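Local coordinates for vacuolar-sorting protein BRO1 (PDB 1ZB1), which recruits the deubiquitinase DOA4 to endosomes and helps sort cargo into the intralumenal vesicles of multivesicular bodies, here represented by its Bro1 domain, at residues 130-133 against 134-138; 191-194 against 195-198; 286-289 against 290-293; 345-349 against 350-354. All coordinates share one frame; numbering follows the deposited sequence.

How the contacts relate
All four contacts are local, each between neighbouring turns or at an end of a helix in the Bro1 domain, an elongated and largely helical module. Contact 1, a buried contact in helix 118-139, lies nearest the middle, its centre about 8 Å from that of the chain. It touches contact 4, where helix 349-371 begins: Phe133 CZ is 4.1 Å from Ile352 CG2, although the two centres are about 16 Å apart. Contact 2, in the last turns of helix 176-198, stays about 6 Å from contact 1 at the nearest atoms. Contact 3, where helix 275-290 ends, is remote, its centre about 37 Å from that of contact 4.

Contact 1. Residues 130-133 against 134-138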
loop_
_atom_site.group_PDB
_atom_site.type_symbol
_atom_site.label_atom_id
_atom_site.label_comp_id
_atom_site.label_asym_id
_atom_site.label_seq_id
_atom_site.Cartn_x
_atom_site.Cartn_y
_atom_site.Cartn_z
ATOM N N ALA A 130 -2.580 7.248 3.874
ATOM C CA ALA A 130 -2.283 5.981 3.198
ATOM C C ALA A 130 -1.270 5.179 4.015
ATOM O O ALA A 130 -1.430 3.966 4.223
ATOM C CB ALA A 130 -1.730 6.254 1.789
ATOM N N VAL A 131 -0.219 5.849 4.477
ATOM C CA VAL A 131 0.798 5.169 5.279
ATOM C C VAL A 131 0.181 4.632 6.573
ATOM O O VAL A 131 0.459 3.503 6.984
ATOM C CB VAL A 131 1.967 6.122 5.644
ATOM C CG1 VAL A 131 2.887 5.458 6.667
ATOM C CG2 VAL A 131 2.773 6.468 4.382
ATOM N N ILE A 132 -0.655 5.441 7.213
ATOM C CA ILE A 132 -1.279 5.021 8.461
ATOM C C ILE A 132 -2.144 3.771 8.257
ATOM O O ILE A 132 -2.219 2.914 9.137
ATOM C CB ILE A 132 -2.096 6.177 9.083
ATOM C CG1 ILE A 132 -1.139 7.306 9.493
ATOM C CG2 ILE A 132 -2.861 5.682 10.316
ATOM C CD1 ILE A 132 -1.824 8.586 9.932
ATOM N N PHE A 133 -2.789 3.647 7.101
ATOM C CA PHE A 133 -3.582 2.451 6.851
ATOM C C PHE A 133 -2.652 1.225 6.847
ATOM O O PHE A 133 -3.036 0.163 7.326
ATOM C CB PHE A 133 -4.334 2.536 5.513
ATOM C CG PHE A 133 -5.654 3.270 5.590
ATOM C CD1 PHE A 133 -6.634 2.890 6.519
ATOM C CD2 PHE A 133 -5.933 4.314 4.712
ATOM C CE1 PHE A 133 -7.867 3.537 6.565
ATOM C CE2 PHE A 133 -7.172 4.975 4.747
ATOM C CZ PHE A 133 -8.140 4.584 5.675
ATOM N N THR A 134 -1.435 1.362 6.317
ATOM C CA THR A 134 -0.518 0.219 6.321
ATOM C C THR A 134 -0.024 -0.070 7.739
ATOM O O THR A 134 0.293 -1.217 8.072
ATOM C CB THR A 134 0.710 0.421 5.374
ATOM O OG1 THR A 134 1.604 1.403 5.919
ATOM C CG2 THR A 134 0.243 0.868 3.986
ATOM N N GLN A 135 0.032 0.955 8.585
ATOM C CA GLN A 135 0.473 0.750 9.965
ATOM C C GLN A 135 -0.616 0.032 10.765
ATOM O O GLN A 135 -0.320 -0.782 11.644
ATOM C CB GLN A 135 0.829 2.086 10.621
ATOM C CG GLN A 135 1.976 2.813 9.912
ATOM C CD GLN A 135 2.326 4.144 10.552
ATOM O OE1 GLN A 135 1.449 4.893 10.975
ATOM N NE2 GLN A 135 3.619 4.455 10.602
ATOM N N ILE A 136 -1.875 0.324 10.451
ATOM C CA ILE A 136 -2.983 -0.327 11.138
ATOM C C ILE A 136 -2.962 -1.805 10.739
ATOM O O ILE A 136 -3.145 -2.683 11.580
ATOM C CB ILE A 136 -4.349 0.325 10.755
ATOM C CG1 ILE A 136 -4.401 1.770 11.275
ATOM C CG2 ILE A 136 -5.511 -0.481 11.359
ATOM C CD1 ILE A 136 -5.639 2.563 10.827
ATOM N N ALA A 137 -2.708 -2.075 9.458
ATOM C CA ALA A 137 -2.650 -3.445 8.956
ATOM C C ALA A 137 -1.527 -4.211 9.646
ATOM O O ALA A 137 -1.697 -5.372 10.016
ATOM C CB ALA A 137 -2.423 -3.451 7.442
ATOM N N ARG A 138 -0.383 -3.557 9.817
ATOM C CA ARG A 138 0.763 -4.190 10.466
ATOM C C ARG A 138 0.425 -4.553 11.906
ATOM O O ARG A 138 0.716 -5.656 12.368
ATOM C CB ARG A 138 1.968 -3.246 10.453
ATOM C CG ARG A 138 3.237 -3.858 11.019
ATOM C CD ARG A 138 4.370 -2.849 11.050
ATOM N NE ARG A 138 5.661 -3.474 11.338
ATOM C CZ ARG A 138 6.341 -4.229 10.476
ATOM N NH1 ARG A 138 5.857 -4.458 9.264
ATOM N NH2 ARG A 138 7.512 -4.750 10.826
#
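Thr134 and Val131 meet within helix 118-139 of the Bro1 domain, where a threonine hydroxyl folds back onto the backbone one turn earlier. From Thr134 CB, which rests 3.5 Å from Val131 O, the side chain divides. Its methyl branch, CG2, passes beside Ala130 O, while the hydroxyl branch, OG1, donates to Val131 O at 2.6 Å. With chi1 at 71°, OG1 sits between the backbone N and the carbonyl carbon, and this rotation brings it back to the preceding turn. The hydroxyl arrives in the carbonyl plane on a lone pair, at a C=O...O angle of 134°. Val131 O also accepts the regular helical bond from Gln135 N at 3.0 Å, so two donors grip one oxygen. Threonine suits the position because the same short side chain satisfies its own hydroxyl and carries a methyl; the side chain also touches Leu13 in a loop and Ala155 of helix 146-165.

The apolar flank is formed by Ile132, Phe133 and Ile136. Ile136 CD1 approaches Ile132 CG2 at 4.2 Å and also lies near the Phe133 ring, at CD1. These bulky groups pack against helix 65-86, where Ile132 touches Leu68 and Ile136 touches Pro65, and helix 146-165, where Phe133 reaches Asn151. Gln135 is partly exposed, and its long side chain lays aliphatic carbon over the preceding turn before presenting its amide. The Gln135 side chain crosses those of Val131 and Ile132 obliquely, with OE1 3.8 Å from Ile132 CG1 and NE2 4.1 Å from Val131 CG1.

Contact 2. Residues 191-194 against 195-198; sequences QELF and VLKL
Phe194 and Leu198 pack one turn apart near the C-terminal end of helix 176-198, an i to i+4 pairing in the helical Bro1 domain. The phenyl ring brings CE2 to 4.2 Å from Leu198 CD1, and the methyl meets it obliquely. With CG anti to the backbone N (chi1 -172°), the ring stands out from the helix, its CE2 corner facing the end of Leu198, which leans back toward it. A large flat side chain suits this partly exposed place, since the ring can also reach Ile149 of helix 146-165 and Ala343.

Val195, the next most enclosed residue, lies close to the backbone of the turn before it. Its CB is 3.5 Å from Glu192 O, and its CG2 branch rests beside Gln191 O, so a compact beta-branched residue fills the place without a long chain.

Leu196 extends the apolar surface. Its CD2 lies 4.3 Å from Leu193 CD1, while its other methyl runs alongside the aliphatic part of Glu192. The Glu192 carboxylate continues beyond this packing to a salt bridge with Lys251 and a hydrogen bond with Tyr255 OH, which give its buried charge partners. Regular backbone bonds join the turns beneath these side chains. The straightest is Leu196 N to Glu192 O, 3.1 Å long with an N-H...O angle of 172°, and Leu196 CD1 lies 3.2 Å from that same Glu192 O.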
loop_
_atom_site.group_PDB
_atom_site.type_symbol
_atom_site.label_atom_id
_atom_site.label_comp_id
_atom_site.label_asym_id
_atom_site.label_seq_id
_atom_site.Cartn_x
_atom_site.Cartn_y
_atom_site.Cartn_z
ATOM N N GLN A 191 -3.151 -8.906 -1.653
ATOM C CA GLN A 191 -3.388 -10.171 -2.362
ATOM C C GLN A 191 -2.602 -11.290 -1.672
ATOM O O GLN A 191 -3.123 -12.380 -1.436
ATOM C CB GLN A 191 -2.937 -10.048 -3.825
ATOM C CG GLN A 191 -3.063 -11.329 -4.680
ATOM C CD GLN A 191 -4.509 -11.727 -4.952
ATOM O OE1 GLN A 191 -5.408 -10.891 -4.915
ATOM N NE2 GLN A 191 -4.733 -13.010 -5.247
ATOM N N GLU A 192 -1.345 -11.007 -1.346
ATOM C CA GLU A 192 -0.494 -11.985 -0.679
ATOM C C GLU A 192 -1.112 -12.461 0.640
ATOM O O GLU A 192 -1.135 -13.664 0.924
ATOM C CB GLU A 192 0.894 -11.386 -0.432
ATOM C CG GLU A 192 1.783 -12.215 0.474
ATOM C CD GLU A 192 3.183 -11.639 0.607
ATOM O OE1 GLU A 192 3.332 -10.398 0.576
ATOM O OE2 GLU A 192 4.133 -12.430 0.762
ATOM N N LEU A 193 -1.614 -11.530 1.445
ATOM C CA LEU A 193 -2.233 -11.896 2.721
ATOM C C LEU A 193 -3.498 -12.731 2.498
ATOM O O LEU A 193 -3.847 -13.582 3.323
ATOM C CB LEU A 193 -2.563 -10.637 3.530
ATOM C CG LEU A 193 -1.677 -10.306 4.743
ATOM C CD1 LEU A 193 -0.227 -10.659 4.471
ATOM C CD2 LEU A 193 -1.823 -8.835 5.093
ATOM N N PHE A 194 -4.177 -12.497 1.378
ATOM C CA PHE A 194 -5.394 -13.246 1.065
ATOM C C PHE A 194 -5.030 -14.712 0.825
ATOM O O PHE A 194 -5.722 -15.625 1.291
ATOM C CB PHE A 194 -6.076 -12.666 -0.177
ATOM C CG PHE A 194 -7.429 -13.263 -0.457
ATOM C CD1 PHE A 194 -8.523 -12.943 0.342
ATOM C CD2 PHE A 194 -7.607 -14.161 -1.502
ATOM C CE1 PHE A 194 -9.779 -13.511 0.103
ATOM C CE2 PHE A 194 -8.858 -14.736 -1.751
ATOM C CZ PHE A 194 -9.943 -14.408 -0.945
ATOM N N VAL A 195 -3.941 -14.933 0.093
ATOM C CA VAL A 195 -3.469 -16.288 -0.183
ATOM C C VAL A 195 -3.113 -16.980 1.135
ATOM O O VAL A 195 -3.554 -18.100 1.399
ATOM C CB VAL A 195 -2.213 -16.277 -1.084
ATOM C CG1 VAL A 195 -1.611 -17.673 -1.154
ATOM C CG2 VAL A 195 -2.580 -15.796 -2.479
ATOM N N LEU A 196 -2.313 -16.306 1.958
ATOM C CA LEU A 196 -1.905 -16.857 3.245
ATOM C C LEU A 196 -3.112 -17.222 4.101
ATOM O O LEU A 196 -3.082 -18.201 4.851
ATOM C CB LEU A 196 -1.018 -15.862 3.999
ATOM C CG LEU A 196 0.488 -15.915 3.722
ATOM C CD1 LEU A 196 0.749 -15.842 2.240
ATOM C CD2 LEU A 196 1.183 -14.763 4.441
ATOM N N LYS A 197 -4.175 -16.433 3.987
ATOM C CA LYS A 197 -5.389 -16.688 4.751
ATOM C C LYS A 197 -6.033 -18.021 4.366
ATOM O O LYS A 197 -6.332 -18.840 5.232
ATOM C CB LYS A 197 -6.398 -15.558 4.544
ATOM C CG LYS A 197 -7.735 -15.799 5.228
ATOM C CD LYS A 197 -8.712 -14.665 4.966
ATOM C CE LYS A 197 -10.083 -14.980 5.547
ATOM N NZ LYS A 197 -10.003 -15.311 6.997
ATOM N N LEU A 198 -6.248 -18.237 3.072
ATOM C CA LEU A 198 -6.867 -19.478 2.616
ATOM C C LEU A 198 -6.035 -20.699 2.984
ATOM O O LEU A 198 -6.576 -21.787 3.192
ATOM C CB LEU A 198 -7.095 -19.453 1.103
ATOM C CG LEU A 198 -8.062 -18.401 0.550
ATOM C CD1 LEU A 198 -8.444 -18.787 -0.864
ATOM C CD2 LEU A 198 -9.312 -18.308 1.415
#

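Contact 3. Residues 286-289 against 290-293; sequences QLIS and SLPF
Ser290 and Leu291 donate their backbone N-H groups to the last turn of helix 275-290 as the chain tightens into a short 3-10 segment at 291-292. Ser290 N donates to Leu287 O at 3.2 Å, and Leu291 N to Ile288 O, also at 3.2 Å; both are i to i+3 bonds. Each donor stands well above the plane of its carbonyl, by 69° for Ser290 N, a geometry that goes with the tighter i to i+3 winding. The i to i+4 bonds to Gln286 O and Leu287 O persist only weakly. Pro292, which has no N-H to give, suits the point where the alpha-helical bonding pattern is given up, and its CD rests 3.3 Å from Ser289 O.

Among the side chains, Ser290 makes the polar contact to the helix. Its hydroxyl lies between the backbone N and the carbonyl carbon (chi1 77°), and from there OG donates to Leu287 O at 2.7 Å, tilted only 21° from the carbonyl plane. A small serine fits this buried site, close to His253 and Phe303.

Leu291 folds over the preceding turn: its CG is 3.3 Å from Leu287 O, and its CD1 reaches Ile288 CG2 at 4.4 Å. Leu287 packs against Phe306, Lys307 and Leu310 of helix 303-322. Phe293 turns the edge of its ring to Ser289 O, with CE1 3.6 Å away, while Pro292 CB lies over one face toward the rim.

Leu287 O accepts both the N-H and the hydroxyl of Ser290, with a weak further bond from Leu291 N, so one carbonyl at the helix end is satisfied by the residues that leave it.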
loop_
_atom_site.group_PDB
_atom_site.type_symbol
_atom_site.label_atom_id
_atom_site.label_comp_id
_atom_site.label_asym_id
_atom_site.label_seq_id
_atom_site.Cartn_x
_atom_site.Cartn_y
_atom_site.Cartn_z
ATOM N N GLN A 286 11.378 -22.186 -10.585
ATOM C CA GLN A 286 11.034 -20.900 -10.001
ATOM C C GLN A 286 11.490 -20.765 -8.555
ATOM O O GLN A 286 11.993 -19.715 -8.158
ATOM C CB GLN A 286 9.527 -20.672 -10.105
ATOM C CG GLN A 286 9.067 -20.378 -11.518
ATOM C CD GLN A 286 9.765 -19.163 -12.103
ATOM O OE1 GLN A 286 9.789 -18.091 -11.491
ATOM N NE2 GLN A 286 10.331 -19.320 -13.292
ATOM N N LEU A 287 11.317 -21.818 -7.763
ATOM C CA LEU A 287 11.744 -21.762 -6.371
ATOM C C LEU A 287 13.254 -21.527 -6.311
ATOM O O LEU A 287 13.740 -20.736 -5.499
ATOM C CB LEU A 287 11.399 -23.059 -5.639
ATOM C CG LEU A 287 11.914 -23.117 -4.200
ATOM C CD1 LEU A 287 11.257 -22.028 -3.377
ATOM C CD2 LEU A 287 11.621 -24.487 -3.596
ATOM N N ILE A 288 13.997 -22.219 -7.167
ATOM C CA ILE A 288 15.447 -22.044 -7.188
ATOM C C ILE A 288 15.786 -20.608 -7.602
ATOM O O ILE A 288 16.691 -19.994 -7.040
ATOM C CB ILE A 288 16.123 -23.053 -8.151
ATOM C CG1 ILE A 288 15.998 -24.469 -7.583
ATOM C CG2 ILE A 288 17.601 -22.704 -8.329
ATOM C CD1 ILE A 288 16.429 -25.569 -8.540
ATOM N N SER A 289 15.045 -20.072 -8.569
ATOM C CA SER A 289 15.264 -18.703 -9.035
ATOM C C SER A 289 15.105 -17.661 -7.919
ATOM O O SER A 289 15.729 -16.600 -7.963
ATOM C CB SER A 289 14.288 -18.357 -10.167
ATOM O OG SER A 289 14.621 -19.011 -11.375
ATOM N N SER A 290 14.276 -17.965 -6.924
ATOM C CA SER A 290 14.022 -17.034 -5.827
ATOM C C SER A 290 15.088 -17.041 -4.741
ATOM O O SER A 290 15.254 -16.059 -4.014
ATOM C CB SER A 290 12.681 -17.351 -5.164
ATOM O OG SER A 290 12.798 -18.479 -4.308
ATOM N N LEU A 291 15.797 -18.160 -4.639
ATOM C CA LEU A 291 16.814 -18.355 -3.619
ATOM C C LEU A 291 17.863 -17.256 -3.463
ATOM O O LEU A 291 18.162 -16.840 -2.346
ATOM C CB LEU A 291 17.491 -19.711 -3.842
ATOM C CG LEU A 291 16.512 -20.886 -3.735
ATOM C CD1 LEU A 291 17.232 -22.197 -4.023
ATOM C CD2 LEU A 291 15.893 -20.909 -2.340
ATOM N N PRO A 292 18.433 -16.770 -4.571
ATOM C CA PRO A 292 19.445 -15.713 -4.444
ATOM C C PRO A 292 18.896 -14.405 -3.854
ATOM O O PRO A 292 19.668 -13.525 -3.474
ATOM C CB PRO A 292 19.937 -15.524 -5.882
ATOM C CG PRO A 292 19.685 -16.855 -6.514
ATOM C CD PRO A 292 18.318 -17.215 -5.969
ATOM N N PHE A 293 17.573 -14.280 -3.767
ATOM C CA PHE A 293 16.968 -13.056 -3.239
ATOM C C PHE A 293 16.224 -13.246 -1.919
ATOM O O PHE A 293 15.527 -12.338 -1.464
ATOM C CB PHE A 293 15.997 -12.465 -4.261
ATOM C CG PHE A 293 16.565 -12.336 -5.641
ATOM C CD1 PHE A 293 16.394 -13.353 -6.575
ATOM C CD2 PHE A 293 17.263 -11.190 -6.016
ATOM C CE1 PHE A 293 16.908 -13.231 -7.867
ATOM C CE2 PHE A 293 17.781 -11.057 -7.303
ATOM C CZ PHE A 293 17.604 -12.079 -8.232
#

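Contact 4. Residues 345-349 against 350-354; sequences KSPTW and EKILE
Trp349 lays its indole against Leu353 and Ile352 in the first turn of helix 349-371. Leu353 CB stands over one face of the six-membered ring in a CH-pi contact, 4.0 Å from the centroid and 13° off the ring normal. The Ile352 side chain crosses that of Trp349 at about a right angle, its CG2 3.7 Å from Trp349 CZ3 at an oblique position to the ring. The broad tryptophan suits a buried site that gathers several helices: its ring meets Tyr76 edge-to-face and also reaches Tyr161 and Leu126.

Outward from the ring, Pro347 continues the apolar surface, with CG 4.0 Å from Ile352 CD1. The Pro347 carbonyl is hydrogen-bonded to Ser157, which ties the incoming loop to helix 146-165.

Polar bonds take over at Thr348. Its OG1, set between the backbone N and the carbonyl carbon by a chi1 of 55°, accepts from Lys351 N at 3.1 Å. Thr348 O receives Ile352 N at 3.2 Å and a weaker bond from Lys351 N, while Trp349 O takes the regular bond from Leu353 N. Lys351 leads its extended chain away from the contact, and its exposure suits a long charged residue.

A threonine hydroxyl accepting from the N-H three residues on is the classic N-cap, here combined with a buried first-turn tryptophan that packs against helices 65-86, 118-139 and 146-165, joining the start of helix 349-371 to the helical body of the Bro1 domain.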
loop_
_atom_site.group_PDB
_atom_site.type_symbol
_atom_site.label_atom_id
_atom_site.label_comp_id
_atom_site.label_asym_id
_atom_site.label_seq_id
_atom_site.Cartn_x
_atom_site.Cartn_y
_atom_site.Cartn_z
ATOM N N LYS A 345 -10.516 -5.772 -4.346
ATOM C CA LYS A 345 -11.356 -4.763 -4.979
ATOM C C LYS A 345 -11.214 -3.482 -4.166
ATOM O O LYS A 345 -11.736 -3.384 -3.056
ATOM C CB LYS A 345 -12.818 -5.216 -4.986
ATOM C CG LYS A 345 -13.069 -6.525 -5.725
ATOM C CD LYS A 345 -14.540 -6.920 -5.660
ATOM C CE LYS A 345 -14.804 -8.231 -6.391
ATOM N NZ LYS A 345 -16.253 -8.592 -6.370
ATOM N N SER A 346 -10.511 -2.500 -4.717
ATOM C CA SER A 346 -10.296 -1.252 -4.001
ATOM C C SER A 346 -11.444 -0.262 -4.135
ATOM O O SER A 346 -11.970 -0.039 -5.226
ATOM C CB SER A 346 -9.008 -0.579 -4.473
ATOM O OG SER A 346 -9.186 0.022 -5.744
ATOM N N PRO A 347 -11.850 0.342 -3.010
ATOM C CA PRO A 347 -12.936 1.321 -2.995
ATOM C C PRO A 347 -12.337 2.640 -3.471
ATOM O O PRO A 347 -11.120 2.752 -3.597
ATOM C CB PRO A 347 -13.330 1.351 -1.528
ATOM C CG PRO A 347 -12.006 1.210 -0.851
ATOM C CD PRO A 347 -11.334 0.111 -1.649
ATOM N N THR A 348 -13.163 3.635 -3.759
ATOM C CA THR A 348 -12.604 4.914 -4.199
ATOM C C THR A 348 -12.174 5.713 -2.970
ATOM O O THR A 348 -12.690 5.485 -1.877
ATOM C CB THR A 348 -13.637 5.748 -4.983
ATOM O OG1 THR A 348 -14.816 5.914 -4.188
ATOM C CG2 THR A 348 -13.993 5.064 -6.302
ATOM N N TRP A 349 -11.215 6.623 -3.142
ATOM C CA TRP A 349 -10.767 7.472 -2.035
ATOM C C TRP A 349 -11.991 8.268 -1.601
ATOM O O TRP A 349 -12.203 8.506 -0.413
ATOM C CB TRP A 349 -9.656 8.438 -2.489
ATOM C CG TRP A 349 -9.482 9.677 -1.605
ATOM C CD1 TRP A 349 -9.498 10.984 -2.016
ATOM C CD2 TRP A 349 -9.286 9.713 -0.179
ATOM N NE1 TRP A 349 -9.329 11.831 -0.938
ATOM C CE2 TRP A 349 -9.196 11.077 0.199
ATOM C CE3 TRP A 349 -9.181 8.727 0.818
ATOM C CZ2 TRP A 349 -9.006 11.480 1.529
ATOM C CZ3 TRP A 349 -8.991 9.132 2.146
ATOM C CH2 TRP A 349 -8.907 10.495 2.484
ATOM N N GLU A 350 -12.800 8.662 -2.584
ATOM C CA GLU A 350 -14.019 9.424 -2.329
ATOM C C GLU A 350 -14.934 8.720 -1.325
ATOM O O GLU A 350 -15.498 9.361 -0.436
ATOM C CB GLU A 350 -14.786 9.665 -3.636
ATOM C CG GLU A 350 -14.120 10.633 -4.618
ATOM C CD GLU A 350 -13.020 9.993 -5.463
ATOM O OE1 GLU A 350 -12.567 10.644 -6.430
ATOM O OE2 GLU A 350 -12.606 8.850 -5.169
ATOM N N LYS A 351 -15.076 7.405 -1.470
ATOM C CA LYS A 351 -15.919 6.621 -0.572
ATOM C C LYS A 351 -15.293 6.437 0.810
ATOM O O LYS A 351 -16.001 6.308 1.806
ATOM C CB LYS A 351 -16.226 5.254 -1.193
ATOM C CG LYS A 351 -17.093 5.338 -2.443
ATOM C CD LYS A 351 -17.439 3.957 -2.984
ATOM C CE LYS A 351 -18.307 4.052 -4.237
ATOM N NZ LYS A 351 -18.734 2.709 -4.728
ATOM N N ILE A 352 -13.965 6.412 0.871
ATOM C CA ILE A 352 -13.275 6.265 2.148
ATOM C C ILE A 352 -13.436 7.557 2.955
ATOM O O ILE A 352 -13.655 7.530 4.166
ATOM C CB ILE A 352 -11.764 5.987 1.937
ATOM C CG1 ILE A 352 -11.556 4.549 1.444
ATOM C CG2 ILE A 352 -10.997 6.233 3.233
ATOM C CD1 ILE A 352 -10.119 4.236 1.034
ATOM N N LEU A 353 -13.346 8.689 2.266
ATOM C CA LEU A 353 -13.449 9.997 2.910
ATOM C C LEU A 353 -14.869 10.411 3.289
ATOM O O LEU A 353 -15.101 11.021 4.336
ATOM C CB LEU A 353 -12.844 11.057 1.985
ATOM C CG LEU A 353 -12.922 12.532 2.392
ATOM C CD1 LEU A 353 -12.111 12.761 3.659
ATOM C CD2 LEU A 353 -12.387 13.396 1.258
ATOM N N GLU A 354 -15.813 10.063 2.425
ATOM C CA GLU A 354 -17.217 10.420 2.590
ATOM C C GLU A 354 -17.826 10.402 4.000
ATOM O O GLU A 354 -18.452 11.371 4.407
ATOM C CB GLU A 354 -18.052 9.559 1.639
ATOM C CG GLU A 354 -19.489 9.985 1.478
ATOM C CD GLU A 354 -20.099 9.410 0.218
ATOM O OE1 GLU A 354 -19.702 9.855 -0.885
ATOM O OE2 GLU A 354 -20.958 8.507 0.321
#